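Local atomic coordinates of putative exotoxin (superantigen) (Streptococcus pyogenes, PDB entry 1TY0), a protein that probably acts as a superantigen toxin, a secreted zinc-binding exotoxin of the staphylococcal/streptococcal family that engages T-cell receptors and can dimerise. Residues A[46-56]-A[83-91]; A[148-159]-A[169-177]. One frame throughout, in Å; residues are numbered along the deposited sequence.

Interaction 1 of 2, residues A[46-56]-A[83-91]; sequences KKKNFSVDSEV and DVYYIYGGV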
loop_
_atom_site.group_PDB
_atom_site.type_symbol
_atom_site.label_atom_id
_atom_site.label_comp_id
_atom_site.label_asym_id
_atom_site.label_seq_id
_atom_site.Cartn_x
_atom_site.Cartn_y
_atom_site.Cartn_z
ATOM N N LYS A 46 11.955 -10.299 -5.506
ATOM C CA LYS A 46 12.260 -9.016 -6.131
ATOM C C LYS A 46 13.260 -9.068 -7.282
ATOM O O LYS A 46 13.317 -8.148 -8.098
ATOM C CB LYS A 46 12.791 -8.054 -5.065
ATOM C CG LYS A 46 11.787 -7.702 -3.983
ATOM C CD LYS A 46 10.733 -6.760 -4.529
ATOM C CE LYS A 46 9.773 -6.300 -3.458
ATOM N NZ LYS A 46 8.824 -5.307 -4.032
ATOM N N LYS A 47 14.052 -10.134 -7.336
ATOM C CA LYS A 47 15.074 -10.291 -8.366
ATOM C C LYS A 47 16.164 -9.233 -8.229
ATOM O O LYS A 47 16.711 -8.746 -9.217
ATOM C CB LYS A 47 14.455 -10.239 -9.766
ATOM C CG LYS A 47 13.406 -11.310 -10.007
ATOM C CD LYS A 47 13.935 -12.683 -9.638
ATOM C CE LYS A 47 12.837 -13.733 -9.689
ATOM N NZ LYS A 47 13.338 -15.055 -9.222
ATOM N N LYS A 48 16.459 -8.882 -6.981
ATOM C CA LYS A 48 17.501 -7.926 -6.627
ATOM C C LYS A 48 17.604 -8.014 -5.110
ATOM O O LYS A 48 16.716 -8.575 -4.471
ATOM C CB LYS A 48 17.139 -6.501 -7.063
ATOM C CG LYS A 48 15.900 -5.912 -6.411
ATOM C CD LYS A 48 15.669 -4.503 -6.939
ATOM C CE LYS A 48 14.374 -3.906 -6.429
ATOM N NZ LYS A 48 14.163 -2.534 -6.975
ATOM N N ASN A 49 18.682 -7.497 -4.531
ATOM C CA ASN A 49 18.827 -7.564 -3.081
ATOM C C ASN A 49 17.682 -6.780 -2.452
ATOM O O ASN A 49 17.485 -5.603 -2.749
ATOM C CB ASN A 49 20.167 -6.981 -2.632
ATOM C CG ASN A 49 20.403 -7.161 -1.146
ATOM O OD1 ASN A 49 20.263 -8.263 -0.615
ATOM N ND2 ASN A 49 20.765 -6.080 -0.467
ATOM N N PHE A 50 16.929 -7.442 -1.580
ATOM C CA PHE A 50 15.785 -6.811 -0.938
ATOM C C PHE A 50 15.463 -7.566 0.340
ATOM O O PHE A 50 15.420 -8.799 0.361
ATOM C CB PHE A 50 14.577 -6.852 -1.881
ATOM C CG PHE A 50 13.658 -5.667 -1.757
ATOM C CD1 PHE A 50 12.972 -5.414 -0.572
ATOM C CD2 PHE A 50 13.489 -4.794 -2.825
ATOM C CE1 PHE A 50 12.128 -4.304 -0.453
ATOM C CE2 PHE A 50 12.650 -3.681 -2.720
ATOM C CZ PHE A 50 11.970 -3.437 -1.532
ATOM N N SER A 51 15.233 -6.834 1.416
ATOM C CA SER A 51 14.912 -7.496 2.662
ATOM C C SER A 51 13.752 -6.830 3.375
ATOM O O SER A 51 13.230 -5.799 2.941
ATOM C CB SER A 51 16.141 -7.519 3.579
ATOM O OG SER A 51 16.626 -6.209 3.812
ATOM N N VAL A 52 13.340 -7.457 4.462
ATOM C CA VAL A 52 12.266 -6.932 5.284
ATOM C C VAL A 52 12.794 -6.856 6.705
ATOM O O VAL A 52 13.365 -7.823 7.214
ATOM C CB VAL A 52 11.033 -7.852 5.265
ATOM C CG1 VAL A 52 9.985 -7.355 6.276
ATOM C CG2 VAL A 52 10.434 -7.888 3.864
ATOM N N ASP A 53 12.636 -5.694 7.324
ATOM C CA ASP A 53 13.042 -5.506 8.707
ATOM C C ASP A 53 11.784 -5.478 9.551
ATOM O O ASP A 53 11.002 -4.534 9.474
ATOM C CB ASP A 53 13.792 -4.190 8.911
ATOM C CG ASP A 53 13.875 -3.803 10.381
ATOM O OD1 ASP A 53 14.012 -4.717 11.225
ATOM O OD2 ASP A 53 13.801 -2.595 10.694
ATOM N N SER A 54 11.580 -6.524 10.343
ATOM C CA SER A 54 10.416 -6.587 11.212
ATOM C C SER A 54 10.861 -6.257 12.629
ATOM O O SER A 54 11.634 -6.997 13.227
ATOM C CB SER A 54 9.799 -7.987 11.194
ATOM O OG SER A 54 8.751 -8.059 12.147
ATOM N N GLU A 55 10.370 -5.146 13.160
ATOM C CA GLU A 55 10.725 -4.730 14.511
ATOM C C GLU A 55 9.673 -5.244 15.488
ATOM O O GLU A 55 8.473 -5.097 15.252
ATOM C CB GLU A 55 10.810 -3.209 14.573
ATOM C CG GLU A 55 11.280 -2.664 15.909
ATOM C CD GLU A 55 11.322 -1.151 15.922
ATOM O OE1 GLU A 55 12.077 -0.570 15.109
ATOM O OE2 GLU A 55 10.597 -0.542 16.741
ATOM N N VAL A 56 10.124 -5.848 16.582
ATOM C CA VAL A 56 9.199 -6.398 17.564
ATOM C C VAL A 56 9.560 -6.082 19.009
ATOM O O VAL A 56 10.591 -5.468 19.298
ATOM C CB VAL A 56 9.086 -7.935 17.421
ATOM C CG1 VAL A 56 8.430 -8.294 16.086
ATOM C CG2 VAL A 56 10.470 -8.575 17.507
ATOM N N ASP A 83 16.135 -0.542 -0.373
ATOM C CA ASP A 83 15.304 -1.669 -0.787
ATOM C C ASP A 83 15.086 -2.574 0.417
ATOM O O ASP A 83 15.619 -3.690 0.517
ATOM C CB ASP A 83 15.957 -2.431 -1.942
ATOM C CG ASP A 83 16.000 -1.614 -3.222
ATOM O OD1 ASP A 83 14.978 -0.975 -3.555
ATOM O OD2 ASP A 83 17.050 -1.617 -3.899
ATOM N N VAL A 84 14.300 -2.046 1.344
ATOM C CA VAL A 84 13.959 -2.729 2.580
ATOM C C VAL A 84 12.547 -2.308 2.953
ATOM O O VAL A 84 12.209 -1.132 2.843
ATOM C CB VAL A 84 14.874 -2.281 3.741
ATOM C CG1 VAL A 84 14.457 -2.973 5.025
ATOM C CG2 VAL A 84 16.326 -2.582 3.419
ATOM N N TYR A 85 11.722 -3.260 3.370
ATOM C CA TYR A 85 10.378 -2.929 3.828
ATOM C C TYR A 85 10.453 -2.877 5.357
ATOM O O TYR A 85 11.074 -3.738 5.980
ATOM C CB TYR A 85 9.361 -3.999 3.420
ATOM C CG TYR A 85 8.936 -3.943 1.973
ATOM C CD1 TYR A 85 8.427 -2.770 1.419
ATOM C CD2 TYR A 85 9.022 -5.072 1.165
ATOM C CE1 TYR A 85 8.009 -2.725 0.087
ATOM C CE2 TYR A 85 8.609 -5.041 -0.164
ATOM C CZ TYR A 85 8.102 -3.869 -0.695
ATOM O OH TYR A 85 7.671 -3.860 -1.999
ATOM N N TYR A 86 9.814 -1.877 5.953
ATOM C CA TYR A 86 9.819 -1.727 7.407
ATOM C C TYR A 86 8.427 -1.990 7.963
ATOM O O TYR A 86 7.469 -1.285 7.639
ATOM C CB TYR A 86 10.301 -0.324 7.786
ATOM C CG TYR A 86 11.745 -0.115 7.411
ATOM C CD1 TYR A 86 12.762 -0.711 8.155
ATOM C CD2 TYR A 86 12.099 0.606 6.268
ATOM C CE1 TYR A 86 14.095 -0.604 7.776
ATOM C CE2 TYR A 86 13.444 0.717 5.876
ATOM C CZ TYR A 86 14.429 0.107 6.637
ATOM O OH TYR A 86 15.752 0.185 6.269
ATOM N N ILE A 87 8.322 -3.031 8.788
ATOM C CA ILE A 87 7.045 -3.420 9.387
ATOM C C ILE A 87 7.241 -3.760 10.861
ATOM O O ILE A 87 8.374 -3.881 11.329
ATOM C CB ILE A 87 6.457 -4.679 8.693
ATOM C CG1 ILE A 87 7.422 -5.861 8.853
ATOM C CG2 ILE A 87 6.212 -4.396 7.203
ATOM C CD1 ILE A 87 6.866 -7.193 8.354
ATOM N N TYR A 88 6.135 -3.899 11.587
ATOM C CA TYR A 88 6.183 -4.287 12.998
ATOM C C TYR A 88 5.594 -5.691 13.044
ATOM O O TYR A 88 4.494 -5.915 12.536
ATOM C CB TYR A 88 5.324 -3.358 13.860
ATOM C CG TYR A 88 5.825 -1.941 13.959
ATOM C CD1 TYR A 88 7.128 -1.666 14.379
ATOM C CD2 TYR A 88 4.980 -0.866 13.679
ATOM C CE1 TYR A 88 7.576 -0.352 14.523
ATOM C CE2 TYR A 88 5.418 0.449 13.823
ATOM C CZ TYR A 88 6.714 0.698 14.245
ATOM O OH TYR A 88 7.149 2.004 14.394
ATOM N N GLY A 89 6.317 -6.636 13.639
ATOM C CA GLY A 89 5.820 -8.002 13.716
ATOM C C GLY A 89 5.478 -8.608 12.359
ATOM O O GLY A 89 6.213 -8.419 11.383
ATOM N N GLY A 90 4.363 -9.338 12.309
ATOM C CA GLY A 90 3.909 -9.975 11.082
ATOM C C GLY A 90 4.710 -11.198 10.660
ATOM O O GLY A 90 4.584 -11.669 9.534
ATOM N N VAL A 91 5.510 -11.736 11.571
ATOM C CA VAL A 91 6.365 -12.875 11.243
ATOM C C VAL A 91 5.920 -14.183 11.889
ATOM O O VAL A 91 5.792 -14.264 13.103
ATOM C CB VAL A 91 7.817 -12.576 11.669
ATOM C CG1 VAL A 91 8.719 -13.765 11.363
ATOM C CG2 VAL A 91 8.313 -11.325 10.944
HETATM O O HOH W 1 18.582 -3.850 -4.254
#
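Asp83 CB lies over one face of the Phe50 ring, 3.8 Å from the ring centroid, a CH-pi contact. Its OD1 forms a long salt bridge with Lys48 NZ (3.8 Å), while a water donates to both Asp83 OD2 and Asn49 O. From Val84 to Tyr88 the chain runs parallel to 51-55 (19° between axes), and its ladder includes Asp53 N to Tyr85 O at 2.8 Å, almost in line with the carbonyl. Phe50 CE1 lies over one face of the Tyr85 ring, 3.6 Å from Tyr85 CD2, the planes meeting obliquely at 40°; Lys46 NZ donates to Tyr85 OH at 2.7 Å. Tyr86 offers its ring edge to Asp53, CD1 being 3.3 Å from Asp53 OD2. Ile87 CD1 packs on Val52 CG1. Gly89 O accepts from Ser54 OG at 2.7 Å, a reach set by chi1 of 174°, which puts OG beside the serine's carbonyl carbon; Val91 CG2 packs against that serine. In the OB-fold domain, 51-55 pairs antiparallel with 37-41 on its other side, and 84-93 antiparallel with 69-74, while Tyr88 OH bonds to Ser184 of helix 183-187.

Interaction 2 of 2, residues A[148-159]-A[169-177]; sequences IYDPNSPYIKGQ and HESFNLYDA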
loop_
_atom_site.group_PDB
_atom_site.type_symbol
_atom_site.label_atom_id
_atom_site.label_comp_id
_atom_site.label_asym_id
_atom_site.label_seq_id
_atom_site.Cartn_x
_atom_site.Cartn_y
_atom_site.Cartn_z
ATOM N N ILE A 148 -17.111 1.478 8.382
ATOM C CA ILE A 148 -16.859 1.785 9.779
ATOM C C ILE A 148 -15.953 2.982 10.055
ATOM O O ILE A 148 -15.978 3.520 11.160
ATOM C CB ILE A 148 -16.326 0.542 10.543
ATOM C CG1 ILE A 148 -14.864 0.263 10.182
ATOM C CG2 ILE A 148 -17.219 -0.658 10.248
ATOM C CD1 ILE A 148 -14.580 0.214 8.734
ATOM N N TYR A 149 -15.164 3.410 9.072
ATOM C CA TYR A 149 -14.297 4.566 9.288
ATOM C C TYR A 149 -14.748 5.778 8.478
ATOM O O TYR A 149 -13.996 6.740 8.307
ATOM C CB TYR A 149 -12.832 4.233 8.964
ATOM C CG TYR A 149 -12.212 3.192 9.879
ATOM C CD1 TYR A 149 -12.526 3.144 11.240
ATOM C CD2 TYR A 149 -11.299 2.259 9.383
ATOM C CE1 TYR A 149 -11.947 2.188 12.079
ATOM C CE2 TYR A 149 -10.717 1.306 10.214
ATOM C CZ TYR A 149 -11.044 1.271 11.556
ATOM O OH TYR A 149 -10.486 0.311 12.369
ATOM N N ASP A 150 -15.980 5.728 7.975
ATOM C CA ASP A 150 -16.527 6.849 7.212
ATOM C C ASP A 150 -17.169 7.780 8.232
ATOM O O ASP A 150 -17.897 7.335 9.112
ATOM C CB ASP A 150 -17.589 6.371 6.216
ATOM C CG ASP A 150 -18.068 7.482 5.297
ATOM O OD1 ASP A 150 -17.460 7.682 4.223
ATOM O OD2 ASP A 150 -19.047 8.167 5.653
ATOM N N PRO A 151 -16.911 9.091 8.123
ATOM C CA PRO A 151 -17.493 10.045 9.073
ATOM C C PRO A 151 -19.016 10.011 9.137
ATOM O O PRO A 151 -19.610 10.422 10.136
ATOM C CB PRO A 151 -16.967 11.389 8.573
ATOM C CG PRO A 151 -16.868 11.169 7.092
ATOM C CD PRO A 151 -16.220 9.798 7.033
ATOM N N ASN A 152 -19.650 9.514 8.081
ATOM C CA ASN A 152 -21.106 9.474 8.053
ATOM C C ASN A 152 -21.741 8.162 8.517
ATOM O O ASN A 152 -22.963 8.002 8.457
ATOM C CB ASN A 152 -21.601 9.860 6.657
ATOM C CG ASN A 152 -21.233 11.289 6.289
ATOM O OD1 ASN A 152 -21.590 12.236 6.993
ATOM N ND2 ASN A 152 -20.510 11.451 5.188
ATOM N N SER A 153 -20.918 7.222 8.977
ATOM C CA SER A 153 -21.447 5.963 9.495
ATOM C C SER A 153 -21.694 6.231 10.981
ATOM O O SER A 153 -20.983 7.023 11.595
ATOM C CB SER A 153 -20.433 4.825 9.325
ATOM O OG SER A 153 -19.270 5.060 10.095
ATOM N N PRO A 154 -22.700 5.574 11.580
ATOM C CA PRO A 154 -23.018 5.775 12.999
ATOM C C PRO A 154 -22.075 5.107 13.998
ATOM O O PRO A 154 -22.136 5.384 15.195
ATOM C CB PRO A 154 -24.433 5.224 13.104
ATOM C CG PRO A 154 -24.380 4.054 12.165
ATOM C CD PRO A 154 -23.648 4.633 10.959
ATOM N N TYR A 155 -21.206 4.234 13.506
ATOM C CA TYR A 155 -20.280 3.513 14.370
ATOM C C TYR A 155 -19.172 4.416 14.900
ATOM O O TYR A 155 -18.440 5.035 14.129
ATOM C CB TYR A 155 -19.708 2.323 13.599
ATOM C CG TYR A 155 -20.789 1.586 12.840
ATOM C CD1 TYR A 155 -21.914 1.096 13.503
ATOM C CD2 TYR A 155 -20.725 1.439 11.456
ATOM C CE1 TYR A 155 -22.952 0.483 12.809
ATOM C CE2 TYR A 155 -21.760 0.826 10.748
ATOM C CZ TYR A 155 -22.871 0.353 11.434
ATOM O OH TYR A 155 -23.908 -0.240 10.755
ATOM N N ILE A 156 -19.067 4.493 16.223
ATOM C CA ILE A 156 -18.063 5.329 16.864
ATOM C C ILE A 156 -17.242 4.567 17.899
ATOM O O ILE A 156 -16.320 5.120 18.499
ATOM C CB ILE A 156 -18.720 6.551 17.534
ATOM C CG1 ILE A 156 -19.785 6.097 18.535
ATOM C CG2 ILE A 156 -19.333 7.446 16.469
ATOM C CD1 ILE A 156 -20.450 7.242 19.283
ATOM N N LYS A 157 -17.594 3.302 18.104
ATOM C CA LYS A 157 -16.892 2.426 19.038
ATOM C C LYS A 157 -16.997 1.010 18.473
ATOM O O LYS A 157 -17.991 0.664 17.833
ATOM C CB LYS A 157 -17.541 2.464 20.425
ATOM C CG LYS A 157 -17.577 3.831 21.074
ATOM C CD LYS A 157 -18.305 3.774 22.410
ATOM C CE LYS A 157 -18.429 5.160 23.024
ATOM N NZ LYS A 157 -19.209 5.139 24.292
ATOM N N GLY A 158 -15.978 0.190 18.704
ATOM C CA GLY A 158 -16.023 -1.166 18.188
ATOM C C GLY A 158 -14.876 -2.029 18.660
ATOM O O GLY A 158 -13.799 -1.524 18.976
ATOM N N GLN A 159 -15.111 -3.336 18.716
ATOM C CA GLN A 159 -14.086 -4.272 19.144
ATOM C C GLN A 159 -14.096 -5.517 18.282
ATOM O O GLN A 159 -15.141 -5.946 17.799
ATOM C CB GLN A 159 -14.294 -4.708 20.599
ATOM C CG GLN A 159 -14.275 -3.600 21.630
ATOM C CD GLN A 159 -15.619 -2.916 21.773
ATOM O OE1 GLN A 159 -16.660 -3.572 21.834
ATOM N NE2 GLN A 159 -15.604 -1.592 21.845
ATOM N N HIS A 169 -10.085 -15.252 24.554
ATOM C CA HIS A 169 -10.820 -14.350 23.684
ATOM C C HIS A 169 -10.041 -13.060 23.479
ATOM O O HIS A 169 -10.168 -12.126 24.265
ATOM C CB HIS A 169 -12.189 -14.036 24.291
ATOM C CG HIS A 169 -13.096 -15.224 24.386
ATOM N ND1 HIS A 169 -13.619 -15.854 23.277
ATOM C CD2 HIS A 169 -13.571 -15.900 25.459
ATOM C CE1 HIS A 169 -14.378 -16.864 23.663
ATOM N NE2 HIS A 169 -14.365 -16.914 24.982
ATOM N N GLU A 170 -9.220 -13.017 22.434
ATOM C CA GLU A 170 -8.448 -11.816 22.140
ATOM C C GLU A 170 -9.442 -10.712 21.808
ATOM O O GLU A 170 -10.435 -10.957 21.126
ATOM C CB GLU A 170 -7.521 -12.044 20.942
ATOM C CG GLU A 170 -6.261 -12.843 21.244
ATOM C CD GLU A 170 -5.297 -12.096 22.147
ATOM O OE1 GLU A 170 -5.468 -10.871 22.316
ATOM O OE2 GLU A 170 -4.362 -12.733 22.679
ATOM N N SER A 171 -9.179 -9.505 22.298
ATOM C CA SER A 171 -10.062 -8.372 22.044
ATOM C C SER A 171 -9.232 -7.155 21.661
ATOM O O SER A 171 -8.254 -6.827 22.337
ATOM C CB SER A 171 -10.898 -8.055 23.286
ATOM O OG SER A 171 -11.773 -6.965 23.042
ATOM N N PHE A 172 -9.637 -6.487 20.584
ATOM C CA PHE A 172 -8.922 -5.319 20.079
ATOM C C PHE A 172 -9.845 -4.163 19.734
ATOM O O PHE A 172 -10.892 -4.353 19.122
ATOM C CB PHE A 172 -8.132 -5.712 18.833
ATOM C CG PHE A 172 -7.213 -6.864 19.054
ATOM C CD1 PHE A 172 -5.990 -6.678 19.686
ATOM C CD2 PHE A 172 -7.591 -8.148 18.683
ATOM C CE1 PHE A 172 -5.158 -7.753 19.950
ATOM C CE2 PHE A 172 -6.766 -9.231 18.944
ATOM C CZ PHE A 172 -5.545 -9.034 19.581
ATOM N N ASN A 173 -9.437 -2.963 20.128
ATOM C CA ASN A 173 -10.196 -1.751 19.855
ATOM C C ASN A 173 -10.074 -1.427 18.367
ATOM O O ASN A 173 -8.968 -1.350 17.834
ATOM C CB ASN A 173 -9.630 -0.610 20.705
ATOM C CG ASN A 173 -10.316 0.717 20.453
ATOM O OD1 ASN A 173 -11.394 0.780 19.869
ATOM N ND2 ASN A 173 -9.694 1.792 20.919
ATOM N N LEU A 174 -11.208 -1.253 17.695
ATOM C CA LEU A 174 -11.207 -0.951 16.265
ATOM C C LEU A 174 -11.059 0.536 15.967
ATOM O O LEU A 174 -10.838 0.934 14.823
ATOM C CB LEU A 174 -12.491 -1.486 15.618
ATOM C CG LEU A 174 -12.533 -3.005 15.428
ATOM C CD1 LEU A 174 -13.923 -3.428 14.976
ATOM C CD2 LEU A 174 -11.480 -3.425 14.406
ATOM N N TYR A 175 -11.176 1.359 17.002
ATOM C CA TYR A 175 -11.053 2.800 16.837
ATOM C C TYR A 175 -9.869 3.276 17.671
ATOM O O TYR A 175 -9.959 4.257 18.409
ATOM C CB TYR A 175 -12.360 3.469 17.275
ATOM C CG TYR A 175 -13.502 3.164 16.326
ATOM C CD1 TYR A 175 -14.267 2.003 16.468
ATOM C CD2 TYR A 175 -13.761 3.991 15.239
ATOM C CE1 TYR A 175 -15.260 1.674 15.536
ATOM C CE2 TYR A 175 -14.752 3.678 14.307
ATOM C CZ TYR A 175 -15.494 2.521 14.458
ATOM O OH TYR A 175 -16.457 2.213 13.518
ATOM N N ASP A 176 -8.754 2.566 17.520
ATOM C CA ASP A 176 -7.532 2.850 18.260
ATOM C C ASP A 176 -6.596 3.891 17.650
ATOM O O ASP A 176 -5.510 3.560 17.165
ATOM C CB ASP A 176 -6.775 1.538 18.507
ATOM C CG ASP A 176 -6.433 0.795 17.220
ATOM O OD1 ASP A 176 -7.225 0.853 16.256
ATOM O OD2 ASP A 176 -5.371 0.135 17.186
ATOM N N ALA A 177 -7.014 5.154 17.688
ATOM C CA ALA A 177 -6.190 6.238 17.168
ATOM C C ALA A 177 -6.690 7.591 17.649
ATOM O O ALA A 177 -7.797 7.702 18.176
ATOM C CB ALA A 177 -6.180 6.215 15.640
HETATM O O HOH W 2 -13.921 1.600 20.365
#
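Tyr175, just past the end of strand 169-173, is inserted between Tyr149 and the backbone of Ile156 and Lys157, beside the 157-164/168-173 hairpin of the beta-grasp domain. Its ring is covered on both faces. The backbone of Ile156 and Lys157 lies over one; against the other, Tyr149 presents its edge in an offset edge-to-face pair, with planes at 85° and centroids 5.5 Å apart. At the far end Tyr175 OH donates to Ile148 O at 2.7 Å and also touches Tyr155 CB. Tyr149 repays the bond in the reverse direction: its OH donates to Leu174 O at 2.6 Å, in the carbonyl plane, so that two tyrosine hydroxyls bond to backbone carbonyls of the other segment, one in each direction. Arg139 of helix 131-146 adds a weak bond to the Tyr149 hydroxyl.

Gln159 pairs with Asn173 in an antiparallel non-hydrogen-bonded bridge, and Gln159 CA lies 3.2 Å from Phe172 O, a CA-H...O contact; its amide oxygen goes to Trp209 of strand 201-209. Leu174 follows, with CD1 3.9 Å from Gln159 C. Leu174 N donates to Gly158 O with an N-H...O angle of 176°. Asn173 OD1 closes an Asx turn by accepting from Tyr175 N at 2.9 Å, the donor standing 65° out of the amide plane, while a water donates to that same oxygen and accepts from Gly158 N.

Interaction 1 and interaction 2 belong to the two different domains of the toxin, the first to the OB-fold domain and the second to the beta-grasp domain. They lie on opposite sides of the chain's centre, with centres about 29 Å apart and nearest atoms about 11 Å apart, and do not touch. In sequence the first closes before the second opens. Interaction 2 lies nearer the zinc site: His169, a zinc ligand together with His203 and Asp205, begins 169-177, though no zinc is bound to this chain here. The side chain of Gln159 lies about 8 Å from that of Asp205. Interaction 1 is remote from that site, but Tyr85 there packs on Ile21 of the second subunit.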